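Local coordinates for protein CurF (Lyngbya majuscula, PDB 2Q35) that probably catalyses, through its ECH2 domain of the crotonase superfamily, a decarboxylation in the beta-branching of a polyketide chain, at residues G34-F39 and S83-D88; G104-G109 and Y123-M128; T133-T138 and K221-H226. The protein carries 1 engineered substitution. All coordinates share one frame; numbering follows the deposited sequence.

Contact 1: G34-F39 and S83-D88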
ATOM      1  N   GLY A  34      -0.775 -21.659  27.196  1.00 14.56           N
ATOM      2  CA  GLY A  34      -0.650 -22.724  26.215  1.00 14.91           C
ATOM      3  C   GLY A  34       0.029 -22.246  24.934  1.00 13.87           C
ATOM      4  O   GLY A  34       0.789 -22.992  24.303  1.00 15.29           O
ATOM      5  N   LEU A  35      -0.235 -21.001  24.542  1.00 14.30           N
ATOM      6  CA  LEU A  35       0.519 -20.408  23.431  1.00 13.79           C
ATOM      7  C   LEU A  35       2.013 -20.290  23.765  1.00 14.20           C
ATOM      8  O   LEU A  35       2.853 -20.664  22.933  1.00 14.69           O
ATOM      9  CB  LEU A  35      -0.059 -19.038  23.035  1.00 15.13           C
ATOM     10  CG  LEU A  35      -1.372 -19.040  22.278  1.00 16.20           C
ATOM     11  CD1 LEU A  35      -1.882 -17.604  22.227  1.00 17.01           C
ATOM     12  CD2 LEU A  35      -1.184 -19.636  20.827  1.00 15.08           C
ATOM     13  N   ARG A  36       2.336 -19.809  24.973  1.00 14.69           N
ATOM     14  CA  ARG A  36       3.737 -19.745  25.384  1.00 15.28           C
ATOM     15  C   ARG A  36       4.398 -21.133  25.294  1.00 14.92           C
ATOM     16  O   ARG A  36       5.461 -21.293  24.684  1.00 16.09           O
ATOM     17  CB  ARG A  36       3.889 -19.138  26.787  1.00 15.03           C
ATOM     18  CG  ARG A  36       5.358 -18.924  27.143  1.00 19.57           C
ATOM     19  CD  ARG A  36       5.693 -19.064  28.658  1.00 26.07           C
ATOM     20  NE  ARG A  36       5.195 -20.320  29.236  1.00 23.26           N
ATOM     21  CZ  ARG A  36       5.742 -21.527  29.058  1.00 25.29           C
ATOM     22  NH1 ARG A  36       6.844 -21.702  28.315  1.00 19.58           N
ATOM     23  NH2 ARG A  36       5.160 -22.574  29.624  1.00 23.79           N
ATOM     24  N   HIS A  37       3.739 -22.131  25.871  1.00 13.74           N
ATOM     25  CA  HIS A  37       4.266 -23.480  25.844  1.00 13.91           C
ATOM     26  C   HIS A  37       4.457 -24.013  24.437  1.00 13.90           C
ATOM     27  O   HIS A  37       5.513 -24.527  24.082  1.00 13.93           O
ATOM     28  CB  HIS A  37       3.382 -24.437  26.637  1.00 14.14           C
ATOM     29  CG  HIS A  37       3.866 -25.848  26.580  1.00 12.33           C
ATOM     30  ND1 HIS A  37       5.025 -26.273  27.208  1.00 15.77           N
ATOM     31  CD2 HIS A  37       3.391 -26.920  25.905  1.00 15.37           C
ATOM     32  CE1 HIS A  37       5.211 -27.556  26.957  1.00 16.23           C
ATOM     33  NE2 HIS A  37       4.237 -27.973  26.166  1.00 15.50           N
ATOM     34  N   CYS A  38       3.433 -23.906  23.609  1.00 14.17           N
ATOM     35  CA  CYS A  38       3.580 -24.489  22.279  1.00 14.98           C
ATOM     36  C   CYS A  38       4.641 -23.784  21.439  1.00 14.61           C
ATOM     37  O   CYS A  38       5.380 -24.445  20.719  1.00 15.46           O
ATOM     38  CB  CYS A  38       2.259 -24.519  21.542  1.00 14.80           C
ATOM     39  SG  CYS A  38       1.106 -25.749  22.239  1.00 17.39           S
ATOM     40  N   PHE A  39       4.752 -22.458  21.576  1.00 14.42           N
ATOM     41  CA  PHE A  39       5.817 -21.737  20.856  1.00 15.08           C
ATOM     42  C   PHE A  39       7.220 -22.059  21.393  1.00 14.83           C
ATOM     43  O   PHE A  39       8.174 -22.067  20.616  1.00 14.83           O
ATOM     44  CB  PHE A  39       5.549 -20.236  20.778  1.00 15.31           C
ATOM     45  CG  PHE A  39       4.619 -19.865  19.643  1.00 16.88           C
ATOM     46  CD1 PHE A  39       5.099 -19.799  18.333  1.00 14.15           C
ATOM     47  CD2 PHE A  39       3.283 -19.556  19.876  1.00 18.16           C
ATOM     48  CE1 PHE A  39       4.246 -19.453  17.245  1.00 17.39           C
ATOM     49  CE2 PHE A  39       2.419 -19.218  18.801  1.00 17.23           C
ATOM     50  CZ  PHE A  39       2.901 -19.161  17.490  1.00 16.73           C
ATOM     51  N   SER A  83       1.913  -9.828  21.740  1.00 18.57           N
ATOM     52  CA  SER A  83       2.706  -9.589  20.554  1.00 18.44           C
ATOM     53  C   SER A  83       4.083 -10.232  20.648  1.00 20.00           C
ATOM     54  O   SER A  83       4.522 -10.869  19.687  1.00 21.15           O
ATOM     55  CB  SER A  83       2.819  -8.100  20.230  1.00 19.60           C
ATOM     56  OG  SER A  83       3.562  -7.412  21.222  1.00 18.42           O
ATOM     57  N   GLY A  84       4.749 -10.090  21.793  1.00 19.77           N
ATOM     58  CA  GLY A  84       6.109 -10.639  21.928  1.00 19.96           C
ATOM     59  C   GLY A  84       6.146 -12.128  21.711  1.00 21.63           C
ATOM     60  O   GLY A  84       7.101 -12.649  21.123  1.00 22.39           O
ATOM     61  N   LEU A  85       5.095 -12.816  22.154  1.00 23.11           N
ATOM     62  CA  LEU A  85       4.945 -14.251  21.964  1.00 23.95           C
ATOM     63  C   LEU A  85       5.028 -14.639  20.488  1.00 23.80           C
ATOM     64  O   LEU A  85       5.731 -15.581  20.108  1.00 24.25           O
ATOM     65  CB  LEU A  85       3.579 -14.679  22.498  1.00 25.32           C
ATOM     66  CG  LEU A  85       3.291 -16.114  22.913  1.00 29.03           C
ATOM     67  CD1 LEU A  85       4.564 -16.814  23.362  1.00 34.42           C
ATOM     68  CD2 LEU A  85       2.274 -16.038  24.058  1.00 31.86           C
ATOM     69  N   ILE A  86       4.278 -13.926  19.660  1.00 20.87           N
ATOM     70  CA  ILE A  86       4.218 -14.228  18.228  1.00 18.46           C
ATOM     71  C   ILE A  86       5.458 -13.716  17.498  1.00 17.47           C
ATOM     72  O   ILE A  86       6.055 -14.429  16.677  1.00 16.70           O
ATOM     73  CB  ILE A  86       2.975 -13.581  17.571  1.00 19.89           C
ATOM     74  CG1 ILE A  86       1.675 -14.092  18.213  1.00 21.76           C
ATOM     75  CG2 ILE A  86       2.970 -13.799  16.048  1.00 19.73           C
ATOM     76  CD1 ILE A  86       1.428 -15.616  18.057  1.00 25.41           C
ATOM     77  N   LEU A  87       5.852 -12.477  17.804  1.00 15.78           N
ATOM     78  CA  LEU A  87       6.944 -11.823  17.080  1.00 16.63           C
ATOM     79  C   LEU A  87       8.318 -12.428  17.376  1.00 15.72           C
ATOM     80  O   LEU A  87       9.247 -12.308  16.566  1.00 16.39           O
ATOM     81  CB  LEU A  87       6.962 -10.322  17.371  1.00 17.56           C
ATOM     82  CG  LEU A  87       5.737  -9.566  16.872  1.00 18.17           C
ATOM     83  CD1 LEU A  87       5.832  -8.113  17.364  1.00 22.98           C
ATOM     84  CD2 LEU A  87       5.554  -9.657  15.341  1.00 22.01           C
ATOM     85  N   ASP A  88       8.438 -13.087  18.522  1.00 13.90           N
ATOM     86  CA  ASP A  88       9.683 -13.778  18.872  1.00 13.16           C
ATOM     87  C   ASP A  88       9.911 -15.078  18.088  1.00 12.99           C
ATOM     88  O   ASP A  88      11.046 -15.550  18.016  1.00 15.82           O
ATOM     89  CB  ASP A  88       9.773 -14.033  20.372  1.00 13.14           C
ATOM     90  CG  ASP A  88      10.241 -12.798  21.154  1.00 17.36           C
ATOM     91  OD1 ASP A  88      10.565 -11.749  20.534  1.00 18.16           O
ATOM     92  OD2 ASP A  88      10.297 -12.890  22.397  1.00 17.00           O
TER

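Contact 2: G104-G109 and Y123-M128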
ATOM      1  N   GLY A 104      -7.990  -7.687  20.144  1.00 15.35           N
ATOM      2  CA  GLY A 104      -6.670  -8.310  20.245  1.00 15.50           C
ATOM      3  C   GLY A 104      -6.583  -9.621  19.477  1.00 15.77           C
ATOM      4  O   GLY A 104      -5.496 -10.025  19.026  1.00 15.63           O
ATOM      5  N   GLY A 105      -7.725 -10.307  19.331  1.00 14.09           N
ATOM      6  CA  GLY A 105      -7.745 -11.578  18.599  1.00 13.94           C
ATOM      7  C   GLY A 105      -7.508 -11.395  17.104  1.00 13.33           C
ATOM      8  O   GLY A 105      -6.917 -12.258  16.449  1.00 13.80           O
ATOM      9  N   LEU A 106      -7.977 -10.282  16.551  1.00 12.33           N
ATOM     10  CA  LEU A 106      -7.682  -9.981  15.147  1.00 14.69           C
ATOM     11  C   LEU A 106      -6.196  -9.622  15.050  1.00 15.18           C
ATOM     12  O   LEU A 106      -5.514 -10.063  14.134  1.00 15.50           O
ATOM     13  CB  LEU A 106      -8.560  -8.838  14.606  1.00 14.30           C
ATOM     14  CG  LEU A 106      -8.229  -8.329  13.208  1.00 15.03           C
ATOM     15  CD1 LEU A 106      -8.363  -9.463  12.186  1.00 17.14           C
ATOM     16  CD2 LEU A 106      -9.104  -7.101  12.809  1.00 17.09           C
ATOM     17  N   LEU A 107      -5.702  -8.815  15.987  1.00 14.69           N
ATOM     18  CA  LEU A 107      -4.270  -8.462  15.951  1.00 14.33           C
ATOM     19  C   LEU A 107      -3.368  -9.666  16.080  1.00 14.06           C
ATOM     20  O   LEU A 107      -2.352  -9.746  15.398  1.00 14.62           O
ATOM     21  CB  LEU A 107      -3.922  -7.408  17.009  1.00 15.35           C
ATOM     22  CG  LEU A 107      -4.177  -5.960  16.548  1.00 22.11           C
ATOM     23  CD1 LEU A 107      -3.166  -5.585  15.446  1.00 23.94           C
ATOM     24  CD2 LEU A 107      -5.612  -5.700  16.075  1.00 25.47           C
ATOM     25  N   LEU A 108      -3.755 -10.625  16.929  1.00 13.08           N
ATOM     26  CA  LEU A 108      -3.001 -11.859  17.097  1.00 13.99           C
ATOM     27  C   LEU A 108      -2.744 -12.520  15.761  1.00 14.17           C
ATOM     28  O   LEU A 108      -1.625 -12.942  15.454  1.00 14.73           O
ATOM     29  CB  LEU A 108      -3.777 -12.831  17.977  1.00 14.10           C
ATOM     30  CG  LEU A 108      -2.998 -14.114  18.320  1.00 15.74           C
ATOM     31  CD1 LEU A 108      -1.861 -13.810  19.304  1.00 21.29           C
ATOM     32  CD2 LEU A 108      -3.909 -15.174  18.910  1.00 15.98           C
ATOM     33  N   GLY A 109      -3.797 -12.636  14.938  1.00 12.97           N
ATOM     34  CA  GLY A 109      -3.564 -13.190  13.619  1.00 15.42           C
ATOM     35  C   GLY A 109      -2.730 -12.297  12.727  1.00 14.17           C
ATOM     36  O   GLY A 109      -1.898 -12.785  11.952  1.00 14.51           O
ATOM     37  N   TYR A 123     -14.911 -10.180  11.665  1.00 13.98           N
ATOM     38  CA  TYR A 123     -13.602  -9.620  12.098  1.00 13.10           C
ATOM     39  C   TYR A 123     -13.789  -8.169  12.532  1.00 14.11           C
ATOM     40  O   TYR A 123     -14.472  -7.396  11.873  1.00 13.98           O
ATOM     41  CB  TYR A 123     -12.581  -9.733  10.942  1.00 14.07           C
ATOM     42  CG  TYR A 123     -12.438 -11.174  10.507  1.00 14.28           C
ATOM     43  CD1 TYR A 123     -11.618 -12.053  11.201  1.00 15.19           C
ATOM     44  CD2 TYR A 123     -13.236 -11.686   9.472  1.00 15.96           C
ATOM     45  CE1 TYR A 123     -11.524 -13.396  10.851  1.00 12.83           C
ATOM     46  CE2 TYR A 123     -13.157 -13.015   9.123  1.00 14.72           C
ATOM     47  CZ  TYR A 123     -12.321 -13.866   9.811  1.00 13.23           C
ATOM     48  OH  TYR A 123     -12.236 -15.199   9.498  1.00 13.78           O
ATOM     49  N   ALA A 124     -13.149  -7.764  13.638  1.00 13.39           N
ATOM     50  CA  ALA A 124     -13.359  -6.396  14.115  1.00 13.69           C
ATOM     51  C   ALA A 124     -12.150  -5.943  14.934  1.00 14.30           C
ATOM     52  O   ALA A 124     -11.587  -6.748  15.664  1.00 16.47           O
ATOM     53  CB  ALA A 124     -14.587  -6.301  14.994  1.00 14.13           C
ATOM     54  N   THR A 125     -11.787  -4.665  14.799  1.00 15.56           N
ATOM     55  CA  THR A 125     -10.924  -3.990  15.785  1.00 16.53           C
ATOM     56  C   THR A 125     -11.965  -3.196  16.567  1.00 17.75           C
ATOM     57  O   THR A 125     -12.328  -2.078  16.174  1.00 18.21           O
ATOM     58  CB  THR A 125      -9.910  -3.019  15.132  1.00 16.51           C
ATOM     59  OG1 THR A 125     -10.562  -2.185  14.167  1.00 23.90           O
ATOM     60  CG2 THR A 125      -8.761  -3.752  14.431  1.00 18.17           C
ATOM     61  N   ASN A 126     -12.497  -3.814  17.623  1.00 16.59           N
ATOM     62  CA  ASN A 126     -13.714  -3.335  18.299  1.00 17.64           C
ATOM     63  C   ASN A 126     -13.481  -2.332  19.438  1.00 16.54           C
ATOM     64  O   ASN A 126     -14.414  -1.915  20.110  1.00 15.11           O
ATOM     65  CB  ASN A 126     -14.568  -4.508  18.794  1.00 20.15           C
ATOM     66  CG  ASN A 126     -13.794  -5.451  19.659  1.00 19.74           C
ATOM     67  OD1 ASN A 126     -12.660  -5.155  20.063  1.00 23.22           O
ATOM     68  ND2 ASN A 126     -14.393  -6.607  19.971  1.00 26.03           N
ATOM     69  N   PHE A 127     -12.231  -1.918  19.633  1.00 14.56           N
ATOM     70  CA  PHE A 127     -11.933  -0.969  20.689  1.00 14.84           C
ATOM     71  C   PHE A 127     -12.884   0.226  20.683  1.00 14.02           C
ATOM     72  O   PHE A 127     -13.490   0.553  21.702  1.00 14.03           O
ATOM     73  CB  PHE A 127     -10.480  -0.510  20.559  1.00 14.45           C
ATOM     74  CG  PHE A 127      -9.513  -1.632  20.283  1.00 15.35           C
ATOM     75  CD1 PHE A 127      -9.065  -2.457  21.323  1.00 17.51           C
ATOM     76  CD2 PHE A 127      -9.043  -1.862  18.992  1.00 13.68           C
ATOM     77  CE1 PHE A 127      -8.148  -3.492  21.079  1.00 15.94           C
ATOM     78  CE2 PHE A 127      -8.139  -2.892  18.744  1.00 18.46           C
ATOM     79  CZ  PHE A 127      -7.694  -3.713  19.804  1.00 17.08           C
ATOM     80  N   MET A 128     -13.042   0.868  19.529  1.00 13.24           N
ATOM     81  CA  MET A 128     -13.847   2.089  19.474  1.00 13.65           C
ATOM     82  C   MET A 128     -15.352   1.838  19.608  1.00 15.67           C
ATOM     83  O   MET A 128     -16.120   2.770  19.887  1.00 17.55           O
ATOM     84  CB  MET A 128     -13.528   2.909  18.222  1.00 14.46           C
ATOM     85  CG  MET A 128     -12.112   3.540  18.248  1.00 13.41           C
ATOM     86  SD  MET A 128     -12.034   4.969  19.344  1.00 13.99           S
ATOM     87  CE  MET A 128     -12.681   6.247  18.274  1.00 12.88           C
TER

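Contact 3: T133-T138 and K221-H226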
ATOM      1  N   THR A 133      -9.636   3.949  22.545  1.00 11.37           N
ATOM      2  CA  THR A 133      -8.676   3.791  21.438  1.00 11.52           C
ATOM      3  C   THR A 133      -7.910   2.465  21.540  1.00 12.83           C
ATOM      4  O   THR A 133      -7.900   1.836  22.605  1.00 12.69           O
ATOM      5  CB  THR A 133      -7.687   4.970  21.409  1.00 13.19           C
ATOM      6  OG1 THR A 133      -7.061   5.068  22.694  1.00 12.50           O
ATOM      7  CG2 THR A 133      -8.429   6.290  21.142  1.00 10.28           C
ATOM      8  N   PRO A 134      -7.317   2.000  20.425  1.00 13.61           N
ATOM      9  CA  PRO A 134      -6.674   0.664  20.389  1.00 12.98           C
ATOM     10  C   PRO A 134      -5.433   0.487  21.266  1.00 13.72           C
ATOM     11  O   PRO A 134      -4.863   1.461  21.774  1.00 13.72           O
ATOM     12  CB  PRO A 134      -6.272   0.497  18.908  1.00 13.85           C
ATOM     13  CG  PRO A 134      -7.157   1.456  18.170  1.00 14.14           C
ATOM     14  CD  PRO A 134      -7.347   2.639  19.089  1.00 14.48           C
ATOM     15  N   VAL A 135      -5.065  -0.776  21.458  1.00 14.48           N
ATOM     16  CA  VAL A 135      -3.780  -1.190  22.014  1.00 14.09           C
ATOM     17  C   VAL A 135      -3.172  -2.254  21.109  1.00 14.82           C
ATOM     18  O   VAL A 135      -3.851  -2.832  20.245  1.00 15.61           O
ATOM     19  CB  VAL A 135      -3.909  -1.755  23.466  1.00 14.14           C
ATOM     20  CG1 VAL A 135      -4.342  -0.666  24.396  1.00 14.39           C
ATOM     21  CG2 VAL A 135      -4.920  -2.902  23.508  1.00 16.89           C
ATOM     22  N   GLY A 136      -1.885  -2.504  21.268  1.00 13.81           N
ATOM     23  CA  GLY A 136      -1.254  -3.605  20.539  1.00 15.61           C
ATOM     24  C   GLY A 136      -0.585  -3.223  19.235  1.00 16.42           C
ATOM     25  O   GLY A 136      -0.207  -4.111  18.455  1.00 17.80           O
ATOM     26  N   ALA A 137      -0.345  -1.918  19.040  1.00 15.53           N
ATOM     27  CA  ALA A 137       0.171  -1.395  17.768  1.00 15.11           C
ATOM     28  C   ALA A 137      -0.826  -1.710  16.660  1.00 15.76           C
ATOM     29  O   ALA A 137      -0.453  -2.137  15.549  1.00 16.89           O
ATOM     30  CB  ALA A 137       1.574  -1.967  17.429  1.00 16.67           C
ATOM     31  N   THR A 138      -2.098  -1.504  16.976  1.00 15.07           N
ATOM     32  CA  THR A 138      -3.191  -1.746  16.015  1.00 16.80           C
ATOM     33  C   THR A 138      -3.024  -0.936  14.737  1.00 17.61           C
ATOM     34  O   THR A 138      -3.175  -1.474  13.622  1.00 17.76           O
ATOM     35  CB  THR A 138      -4.571  -1.447  16.656  1.00 17.31           C
ATOM     36  OG1 THR A 138      -4.845  -2.439  17.644  1.00 15.94           O
ATOM     37  CG2 THR A 138      -5.693  -1.494  15.620  1.00 20.15           C
ATOM     38  N   LYS A 221       2.957   4.234  22.469  1.00 15.87           N
ATOM     39  CA  LYS A 221       2.096   5.378  22.135  1.00 16.77           C
ATOM     40  C   LYS A 221       0.609   5.005  22.234  1.00 15.53           C
ATOM     41  O   LYS A 221      -0.206   5.770  22.791  1.00 15.33           O
ATOM     42  CB  LYS A 221       2.418   5.935  20.745  1.00 17.65           C
ATOM     43  CG  LYS A 221       3.749   6.652  20.624  1.00 23.15           C
ATOM     44  CD  LYS A 221       3.918   7.252  19.241  1.00 22.54           C
ATOM     45  CE  LYS A 221       5.234   8.021  19.108  1.00 33.96           C
ATOM     46  NZ  LYS A 221       5.564   8.280  17.668  1.00 37.52           N
ATOM     47  N   GLU A 222       0.245   3.831  21.708  1.00 15.38           N
ATOM     48  CA  GLU A 222      -1.137   3.380  21.810  1.00 15.31           C
ATOM     49  C   GLU A 222      -1.526   3.161  23.275  1.00 15.67           C
ATOM     50  O   GLU A 222      -2.613   3.572  23.700  1.00 16.82           O
ATOM     51  CB  GLU A 222      -1.372   2.119  20.965  1.00 15.47           C
ATOM     52  CG  GLU A 222      -1.381   2.416  19.465  1.00 14.19           C
ATOM     53  CD  GLU A 222      -2.093   1.328  18.668  1.00 15.42           C
ATOM     54  OE1 GLU A 222      -2.321   0.244  19.255  1.00 16.23           O
ATOM     55  OE2 GLU A 222      -2.415   1.598  17.488  1.00 15.70           O
ATOM     56  N   LEU A 223      -0.639   2.557  24.066  1.00 16.07           N
ATOM     57  CA  LEU A 223      -0.935   2.386  25.477  1.00 14.97           C
ATOM     58  C   LEU A 223      -1.254   3.712  26.179  1.00 15.40           C
ATOM     59  O   LEU A 223      -2.241   3.789  26.931  1.00 15.54           O
ATOM     60  CB  LEU A 223       0.198   1.644  26.202  1.00 15.25           C
ATOM     61  CG  LEU A 223      -0.144   1.127  27.600  1.00 20.75           C
ATOM     62  CD1 LEU A 223      -1.426   0.300  27.616  1.00 20.86           C
ATOM     63  CD2 LEU A 223       1.037   0.323  28.189  1.00 18.27           C
ATOM     64  N   GLU A 224      -0.409   4.724  25.957  1.00 15.35           N
ATOM     65  CA  GLU A 224      -0.568   6.049  26.588  1.00 17.11           C
ATOM     66  C   GLU A 224      -1.917   6.704  26.282  1.00 17.12           C
ATOM     67  O   GLU A 224      -2.564   7.242  27.188  1.00 17.30           O
ATOM     68  CB  GLU A 224       0.615   6.978  26.242  1.00 18.24           C
ATOM     69  CG  GLU A 224       1.751   6.904  27.301  1.00 24.54           C
ATOM     70  CD  GLU A 224       3.171   7.224  26.782  1.00 24.11           C
ATOM     71  OE1 GLU A 224       3.315   7.972  25.776  1.00 35.63           O
ATOM     72  OE2 GLU A 224       4.151   6.719  27.407  1.00 26.03           O
ATOM     73  N   ILE A 225      -2.348   6.618  25.018  1.00 15.54           N
ATOM     74  CA  ILE A 225      -3.600   7.261  24.583  1.00 15.60           C
ATOM     75  C   ILE A 225      -4.757   6.415  25.112  1.00 16.34           C
ATOM     76  O   ILE A 225      -5.789   6.939  25.564  1.00 16.41           O
ATOM     77  CB  ILE A 225      -3.652   7.364  23.026  1.00 15.54           C
ATOM     78  CG1 ILE A 225      -2.500   8.234  22.516  1.00 18.48           C
ATOM     79  CG2 ILE A 225      -5.017   7.906  22.537  1.00 15.29           C
ATOM     80  CD1 ILE A 225      -2.149   7.982  21.050  1.00 17.52           C
ATOM     81  N   HIS A 226      -4.571   5.098  25.070  1.00 15.76           N
ATOM     82  CA  HIS A 226      -5.579   4.187  25.582  1.00 16.58           C
ATOM     83  C   HIS A 226      -5.877   4.441  27.039  1.00 16.71           C
ATOM     84  O   HIS A 226      -7.030   4.458  27.451  1.00 17.00           O
ATOM     85  CB  HIS A 226      -5.166   2.735  25.363  1.00 17.27           C
ATOM     86  CG  HIS A 226      -6.084   1.748  26.007  1.00 15.11           C
ATOM     87  ND1 HIS A 226      -7.196   1.241  25.368  1.00 18.40           N
ATOM     88  CD2 HIS A 226      -6.038   1.152  27.223  1.00 19.54           C
ATOM     89  CE1 HIS A 226      -7.815   0.396  26.177  1.00 19.92           C
ATOM     90  NE2 HIS A 226      -7.134   0.325  27.306  1.00 20.64           N
TER
HETATM   91  O   HOH W   1      -4.589   4.053  21.839  1.00 20.92           O

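Contact 1: G34-F39 and S83-D88
Two helices on one face of the six-stranded sheet of the crotonase fold meet here: Leu85 and Ile86 of helix 83-87 reach across to Leu35, Arg36 and Phe39 of helix 29-44. The local axes run in nearly the same direction, 20° apart, and at 10.4 Å they are bridged by side chains. Leu85 does most of the bridging. Its CG is anti to the backbone N (chi1 -158°), which sets CG toward the other helix, while chi2 of 27° sits away from any staggered position. One methyl, CD1, lands on the backbone of Arg36, 3.7 Å from Arg36 CA, and lies 4.4 Å from Phe39 CB. The other methyl, CD2, turns the opposite way along the helix and reaches Leu35 CB at 3.9 Å. The fork thus touches Leu35, Arg36 and Phe39, residues spanning one turn of the partner helix. Beside it, Ile86 sends its CD1 methyl to the far part of the Phe39 ring, 3.8 Å from Phe39 CE2 and 3.9 Å from Phe39 CZ, the two side chains meeting at a slant; the carbonyl O of Leu85 stands over one face of the same ring. Arg36 contributes its backbone and CB, since its bent chain leads the guanidinium away to a salt bridge with Glu33. Beneath, Leu35, Phe39 and Ile86 continue the apolar layer onto strand 50-54, where both Leu35 and Ile86 touch Leu53. These three are buried, while the Leu85-Arg36 side lies nearer the surface. The backbone amides of Cys38, Phe39, Leu87 and Asp88 are spent on bonds inside their own segments. Cohesion therefore comes from apolar contact between methyls and ring, without a polar bond between the segments.

Contact 2: G104-G109 and Y123-M128
Gly104 starts helix 104-110 beside Phe127, its N 4.0 Å from the ring atom CZ of Phe127. In crotonases one amide of the oxyanion hole comes from the glycine-rich start of this helix, and the glycine run here is consistent with that site; a glycerol, probably from the crystallisation liquor, lies about 4 Å from the Phe127 side chain. Leu106 carries the contact. Its CG is anti to the backbone N (chi1 173°), and the side chain forks over the chain leaving strand 122-124. CB lies 3.8 Å from Ala124 O, and CD2 is the same 3.8 Å from Ala124 O while also packing on Thr125 CG2 at 3.7 Å. The other methyl, CD1, goes to the Tyr123 ring, 4.3 Å from Tyr123 CD1. Next in line, Leu107 brings its CD2 to Thr125 CG2 at 4.1 Å, so one threonine methyl serves the branches of two successive leucines. Around this apolar seam, Tyr123 is fixed by its OH, hydrogen-bonded to Met97 O and Ser118 N. Ala124 pairs through its backbone with Ser101 and Gly103, beside strand 100-102, while Leu142 of helix 138-146 covers Leu107 and Thr125, and Met154 of helix 148-157 closes over Leu106 and Thr125.

Contact 3: T133-T138 and K221-H226
Glu222 leaves helix 197-230 and reaches the start of helix 138-146 at Thr138. Its CB sits 3.6 Å from Pro134 O. CG, anti to the carbonyl carbon, begins an extended chain that carries the carboxylate across to the other segment. At the tip, OE1 accepts from Thr138 N at 2.9 Å with an N-H...O angle of 151°, on the syn side but 33° out of the carboxylate plane; OE2 takes the amide of Ser139. A buried carboxylate is thus held by two successive amides at a helix N-terminus, whose dipole would probably favour its charge. Ala137 occupies the N-cap position, and Thr138 OG1 turns back to Val135 O at 2.8 Å. The loop joins helix 127-130 to helix 138-146 in the crotonase fold, and residues 221-226 of helix 197-230 lie against this loop. A bound water ties the backbones together: it donates to Pro134 O and to Glu222 O, and accepts from Thr133 OG1. That hydroxyl, also hydrogen-bonded to Thr229 OG1, meets Ile225 CG2 at 3.5 Å, the two side chains crossing at about a right angle. His226 gives ND1-H to Thr133 O at 2.9 Å, nearly straight at 174° and in the ring plane, while NE2 is hydrogen-bonded to Lys72 NZ. Val135 CG1 covers one ring face in a CH-pi contact, 3.6 Å from the His226 ring centroid and offset toward the rim. A glycerol, probably from the crystallisation liquor, lies about 3 Å from the His226 side chain and may mark a pocket. An alanine at His226 would probably leave Thr133 O without its donor, Lys72 NZ without this partner and Val135 CG1 without the face it rests on. In the second subunit, Leu203 packs on Thr133 and Pro134, and His206 on Glu222 and Ile225.

In the fold
All three contacts are buried. Contact 2 is the deepest, its centre about 7 Å from the centre of the chain, with the centre of contact 1 at about 11 Å and that of contact 3, the farthest out, at about 15 Å. Contacts 1 and 2 are apolar and joined by Ile86 CG1 against Leu108 CD1 (3.7 Å), so helix 83-87 packs against helix 104-110. Contacts 2 and 3 meet at Phe127, whose CD2 touches Pro134 CB (3.6 Å), and at Leu107 against Thr138. Methyls and rings dominate contacts 1 and 2, whereas contact 3, where several residues reach the second subunit, adds a carboxylate, an imidazole and a water. Contacts 1 and 3 do not touch.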